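Local coordinates for putative iron-regulated protein A (PDB 4ECG), which is a putative iron-regulated, imelysin-like protein that binds calcium ions and may be a metallopeptidase, at residues A[231-236]-A[370-375]; A[237-242]-A[297-302]. All coordinates share one frame; numbering follows the deposited sequence.

Contact 1. Residues A[231-236]-A[370-375]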
loop_
_atom_site.group_PDB
_atom_site.type_symbol
_atom_site.label_atom_id
_atom_site.label_comp_id
_atom_site.label_asym_id
_atom_site.label_seq_id
_atom_site.Cartn_x
_atom_site.Cartn_y
_atom_site.Cartn_z
ATOM N N LEU A 231 -11.848 -12.754 3.347
ATOM C CA LEU A 231 -10.432 -12.363 3.322
ATOM C C LEU A 231 -10.230 -11.072 2.536
ATOM O O LEU A 231 -9.479 -10.173 2.964
ATOM C CB LEU A 231 -9.586 -13.493 2.719
ATOM C CG LEU A 231 -8.096 -13.546 2.983
ATOM C CD1 LEU A 231 -7.820 -13.554 4.481
ATOM C CD2 LEU A 231 -7.535 -14.760 2.293
HETATM N N MSE A 232 -10.908 -10.962 1.392
HETATM C CA MSE A 232 -10.753 -9.781 0.525
HETATM C C MSE A 232 -11.191 -8.554 1.296
HETATM O O MSE A 232 -10.578 -7.514 1.160
HETATM C CB MSE A 232 -11.606 -9.863 -0.759
HETATM C CG MSE A 232 -11.191 -10.936 -1.814
HETATM SE SE MSE A 232 -12.500 -11.187 -3.206
HETATM C CE MSE A 232 -12.409 -9.441 -4.010
ATOM N N LEU A 233 -12.267 -8.689 2.091
ATOM C CA LEU A 233 -12.926 -7.536 2.746
ATOM C C LEU A 233 -12.341 -7.209 4.116
ATOM O O LEU A 233 -12.646 -6.170 4.680
ATOM C CB LEU A 233 -14.424 -7.790 2.900
ATOM C CG LEU A 233 -15.209 -7.615 1.595
ATOM C CD1 LEU A 233 -16.456 -8.486 1.587
ATOM C CD2 LEU A 233 -15.568 -6.153 1.381
ATOM N N ASN A 234 -11.461 -8.068 4.623
ATOM C CA ASN A 234 -11.125 -8.080 6.046
ATOM C C ASN A 234 -10.387 -6.852 6.549
ATOM O O ASN A 234 -9.690 -6.180 5.785
ATOM C CB ASN A 234 -10.343 -9.372 6.447
ATOM C CG ASN A 234 -8.836 -9.230 6.328
ATOM O OD1 ASN A 234 -8.147 -8.782 7.274
ATOM N ND2 ASN A 234 -8.299 -9.650 5.176
ATOM N N GLY A 235 -10.475 -6.666 7.877
ATOM C CA GLY A 235 -10.023 -5.476 8.578
ATOM C C GLY A 235 -8.610 -5.511 9.111
ATOM O O GLY A 235 -8.114 -4.476 9.629
ATOM N N ASN A 236 -7.970 -6.686 9.072
ATOM C CA ASN A 236 -6.544 -6.790 9.474
ATOM C C ASN A 236 -5.642 -6.367 8.324
ATOM O O ASN A 236 -4.798 -5.470 8.480
ATOM C CB ASN A 236 -6.167 -8.224 9.858
ATOM C CG ASN A 236 -6.813 -8.671 11.149
ATOM O OD1 ASN A 236 -7.697 -7.973 11.671
ATOM N ND2 ASN A 236 -6.366 -9.845 11.691
ATOM N N THR A 370 -16.914 1.492 7.621
ATOM C CA THR A 370 -18.200 0.999 8.044
ATOM C C THR A 370 -18.907 0.268 6.917
ATOM O O THR A 370 -19.467 -0.803 7.116
ATOM C CB THR A 370 -19.079 2.168 8.487
ATOM O OG1 THR A 370 -18.418 2.829 9.559
ATOM C CG2 THR A 370 -20.461 1.686 8.966
ATOM N N GLY A 371 -18.889 0.863 5.723
ATOM C CA GLY A 371 -19.565 0.296 4.542
ATOM C C GLY A 371 -19.016 -1.070 4.161
ATOM O O GLY A 371 -19.771 -2.024 3.929
ATOM N N LEU A 372 -17.685 -1.167 4.090
ATOM C CA LEU A 372 -17.042 -2.439 3.821
ATOM C C LEU A 372 -17.378 -3.485 4.903
ATOM O O LEU A 372 -17.527 -4.627 4.580
ATOM C CB LEU A 372 -15.529 -2.265 3.691
ATOM C CG LEU A 372 -15.070 -1.411 2.512
ATOM C CD1 LEU A 372 -13.660 -0.910 2.810
ATOM C CD2 LEU A 372 -15.216 -2.215 1.221
ATOM N N GLY A 373 -17.514 -3.092 6.165
ATOM C CA GLY A 373 -18.019 -4.000 7.227
ATOM C C GLY A 373 -19.396 -4.599 6.938
ATOM O O GLY A 373 -19.662 -5.796 7.228
ATOM N N VAL A 374 -20.271 -3.769 6.368
ATOM C CA VAL A 374 -21.648 -4.180 6.104
ATOM C C VAL A 374 -21.619 -5.141 4.929
ATOM O O VAL A 374 -22.205 -6.231 5.006
ATOM C CB VAL A 374 -22.594 -2.998 5.842
ATOM C CG1 VAL A 374 -23.976 -3.526 5.512
ATOM C CG2 VAL A 374 -22.671 -2.116 7.074
ATOM N N VAL A 375 -20.870 -4.789 3.884
ATOM C CA VAL A 375 -20.688 -5.708 2.769
ATOM C C VAL A 375 -20.150 -7.056 3.273
ATOM O O VAL A 375 -20.616 -8.077 2.857
ATOM C CB VAL A 375 -19.765 -5.182 1.648
ATOM C CG1 VAL A 375 -19.634 -6.263 0.586
ATOM C CG2 VAL A 375 -20.313 -3.915 0.981
#
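L233 packs against L372 and V375, joining the last turn of helix 225-233 to helix 355-377 in the helical imelysin-like fold. The contact is purely apolar and buried. CD2 of L233 meets CD2 of L372 at 4.0 Å, methyl to methyl, and also lies 4.1 Å from CG1 of V375. CD1 of L233 lies 4.0 Å from CG1 of V375, and these two side chains cross at about a right angle. L372 and V375 are three residues apart, so both face L233 from the same side of their helix. V375 has CG1 anti to its backbone N (chi1 178°), and this is the branch that meets L233. M239 of helix 239-259 and L315 of helix 315-322 also touch L233, and M330 of helix 324-343 packs on both L372 and V375.

Just past L233 the helix ends and N234 holds the turn that follows. Its side-chain amide works at both ends. OD1 of N234 accepts from the backbone N of N236 at 2.8 Å, which makes an Asx turn. ND2 of N234 donates to O of L231 at 2.6 Å, in the carbonyl plane and on a lone pair, with an N-H...O angle of 158°.

Contact 2. Residues A[237-242]-A[297-302]; sequences NGMAGI and NAYFGG
M239, a selenomethionine, reaches across to A298 and Y299 and joins the first turn of helix 239-259 to the last turns of helix 284-300. The contact is helix-to-helix packing in the buried interior of the imelysin-like fold.

The apolar contacts come first. CE of M239 lies 3.6 Å from CB of A298, and SE of M239 follows at 3.7 Å from the same methyl. CG of M239 is also near, at 4.0 Å from CB of A298. The selenomethionine therefore runs alongside the alanine methyl and does not meet it with its end alone. The bend at chi3 (87°) turns CE onto A298, beside SE. CE of M239 then passes on to Y299, 3.9 Å from its CB. The backbone N of Y299 is 3.8 Å from the same CE of M239, a van der Waals approach. CE sits at the edge of the tyrosine ring, near the ring plane, and does not cover a face. L315 of helix 315-322 touches both M239 and Y299, and M330 of helix 324-343 packs on Y299. I295, one turn earlier in helix 284-300, also touches M239.

The polar groups of Y299 turn to other partners. OH of Y299 is hydrogen-bonded to OD1 of D327. The backbone of Y299 is hydrogen-bonded to that of H316. Soon after Y299 the helix gives way at G301.

Across 237-242 and 297-302 the contact thus rests on dispersion between closely fitting apolar groups. SE and CE of the selenomethionine pack on CB of A298, while the tyrosine's polar end is satisfied by D327.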
loop_
_atom_site.group_PDB
_atom_site.type_symbol
_atom_site.label_atom_id
_atom_site.label_comp_id
_atom_site.label_asym_id
_atom_site.label_seq_id
_atom_site.Cartn_x
_atom_site.Cartn_y
_atom_site.Cartn_z
ATOM N N ASN A 237 -5.872 -7.000 7.162
ATOM C CA ASN A 237 -5.015 -6.803 5.993
ATOM C C ASN A 237 -5.744 -6.843 4.623
ATOM O O ASN A 237 -5.108 -6.952 3.548
ATOM C CB ASN A 237 -3.932 -7.861 6.063
ATOM C CG ASN A 237 -4.494 -9.262 6.100
ATOM O OD1 ASN A 237 -5.582 -9.520 5.581
ATOM N ND2 ASN A 237 -3.770 -10.161 6.734
ATOM N N GLY A 238 -7.071 -6.680 4.653
ATOM C CA GLY A 238 -7.862 -6.549 3.440
ATOM C C GLY A 238 -8.450 -5.167 3.209
ATOM O O GLY A 238 -7.907 -4.167 3.662
HETATM N N MSE A 239 -9.580 -5.111 2.509
HETATM C CA MSE A 239 -10.125 -3.817 2.092
HETATM C C MSE A 239 -10.423 -2.887 3.289
HETATM O O MSE A 239 -9.978 -1.747 3.285
HETATM C CB MSE A 239 -11.342 -4.000 1.184
HETATM C CG MSE A 239 -10.957 -4.618 -0.179
HETATM SE SE MSE A 239 -12.414 -5.636 -0.967
HETATM C CE MSE A 239 -13.226 -4.129 -1.838
ATOM N N ALA A 240 -11.090 -3.395 4.329
ATOM C CA ALA A 240 -11.420 -2.554 5.486
ATOM C C ALA A 240 -10.181 -2.191 6.288
ATOM O O ALA A 240 -10.136 -1.169 6.941
ATOM C CB ALA A 240 -12.486 -3.196 6.361
ATOM N N GLY A 241 -9.141 -2.996 6.202
ATOM C CA GLY A 241 -7.894 -2.675 6.914
ATOM C C GLY A 241 -7.311 -1.396 6.387
ATOM O O GLY A 241 -6.916 -0.498 7.177
ATOM N N ILE A 242 -7.230 -1.312 5.052
ATOM C CA ILE A 242 -6.568 -0.154 4.419
ATOM C C ILE A 242 -7.409 1.134 4.492
ATOM O O ILE A 242 -6.835 2.207 4.806
ATOM C CB ILE A 242 -6.070 -0.446 2.998
ATOM C CG1 ILE A 242 -5.120 0.677 2.543
ATOM C CG2 ILE A 242 -7.219 -0.589 2.016
ATOM C CD1 ILE A 242 -3.864 0.872 3.390
ATOM N N ASN A 297 -10.422 -0.987 -7.147
ATOM C CA ASN A 297 -10.070 -2.070 -8.067
ATOM C C ASN A 297 -10.626 -3.365 -7.597
ATOM O O ASN A 297 -11.150 -4.133 -8.400
ATOM C CB ASN A 297 -8.534 -2.193 -8.143
ATOM C CG ASN A 297 -7.878 -1.037 -8.903
ATOM O OD1 ASN A 297 -8.556 -0.168 -9.544
ATOM N ND2 ASN A 297 -6.539 -1.016 -8.847
ATOM N N ALA A 298 -10.454 -3.624 -6.289
ATOM C CA ALA A 298 -10.938 -4.853 -5.649
ATOM C C ALA A 298 -12.459 -4.998 -5.781
ATOM O O ALA A 298 -12.933 -6.106 -6.008
ATOM C CB ALA A 298 -10.577 -4.897 -4.149
ATOM N N TYR A 299 -13.200 -3.901 -5.585
ATOM C CA TYR A 299 -14.645 -3.938 -5.465
ATOM C C TYR A 299 -15.256 -4.111 -6.855
ATOM O O TYR A 299 -16.285 -4.765 -7.005
ATOM C CB TYR A 299 -15.158 -2.623 -4.825
ATOM C CG TYR A 299 -16.636 -2.563 -4.501
ATOM C CD1 TYR A 299 -17.165 -3.331 -3.500
ATOM C CD2 TYR A 299 -17.517 -1.724 -5.210
ATOM C CE1 TYR A 299 -18.515 -3.309 -3.237
ATOM C CE2 TYR A 299 -18.876 -1.687 -4.930
ATOM C CZ TYR A 299 -19.358 -2.480 -3.926
ATOM O OH TYR A 299 -20.705 -2.491 -3.591
ATOM N N PHE A 300 -14.657 -3.452 -7.854
ATOM C CA PHE A 300 -15.181 -3.486 -9.214
ATOM C C PHE A 300 -14.512 -4.577 -10.044
ATOM O O PHE A 300 -14.872 -4.781 -11.172
ATOM C CB PHE A 300 -15.046 -2.097 -9.907
ATOM C CG PHE A 300 -15.891 -1.018 -9.278
ATOM C CD1 PHE A 300 -17.259 -1.096 -9.297
ATOM C CD2 PHE A 300 -15.323 0.044 -8.617
ATOM C CE1 PHE A 300 -18.052 -0.112 -8.694
ATOM C CE2 PHE A 300 -16.086 1.033 -8.028
ATOM C CZ PHE A 300 -17.464 0.942 -8.058
ATOM N N GLY A 301 -13.516 -5.261 -9.506
ATOM C CA GLY A 301 -13.017 -6.461 -10.166
ATOM C C GLY A 301 -12.086 -6.275 -11.339
ATOM O O GLY A 301 -12.022 -7.130 -12.195
ATOM N N GLY A 302 -11.345 -5.172 -11.363
ATOM C CA GLY A 302 -10.260 -4.976 -12.334
ATOM C C GLY A 302 -9.441 -3.731 -12.005
ATOM O O GLY A 302 -9.915 -2.847 -11.305
#

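How the contacts relate
Contacts 1 and 2 lie side by side, their centres about 9 Å apart. Contact 2 is nested in the chain loop contact 1 closes. Helices 225-233 and 239-259 are consecutive, and backbone bonds probably tie them across the turn: O of M232 to N of M239 at 2.9 Å, and O of L233 to N of A240 at 3.2 Å. L372 also reaches contact 2, its CD1 3.8 Å from O of M239. Neither contact touches a calcium site. The side chains of M239 and L372 are about 9 and 12 Å from that of the calcium ligand E92. That of L233 is about 11 Å from that of Q227, a ligand of another site.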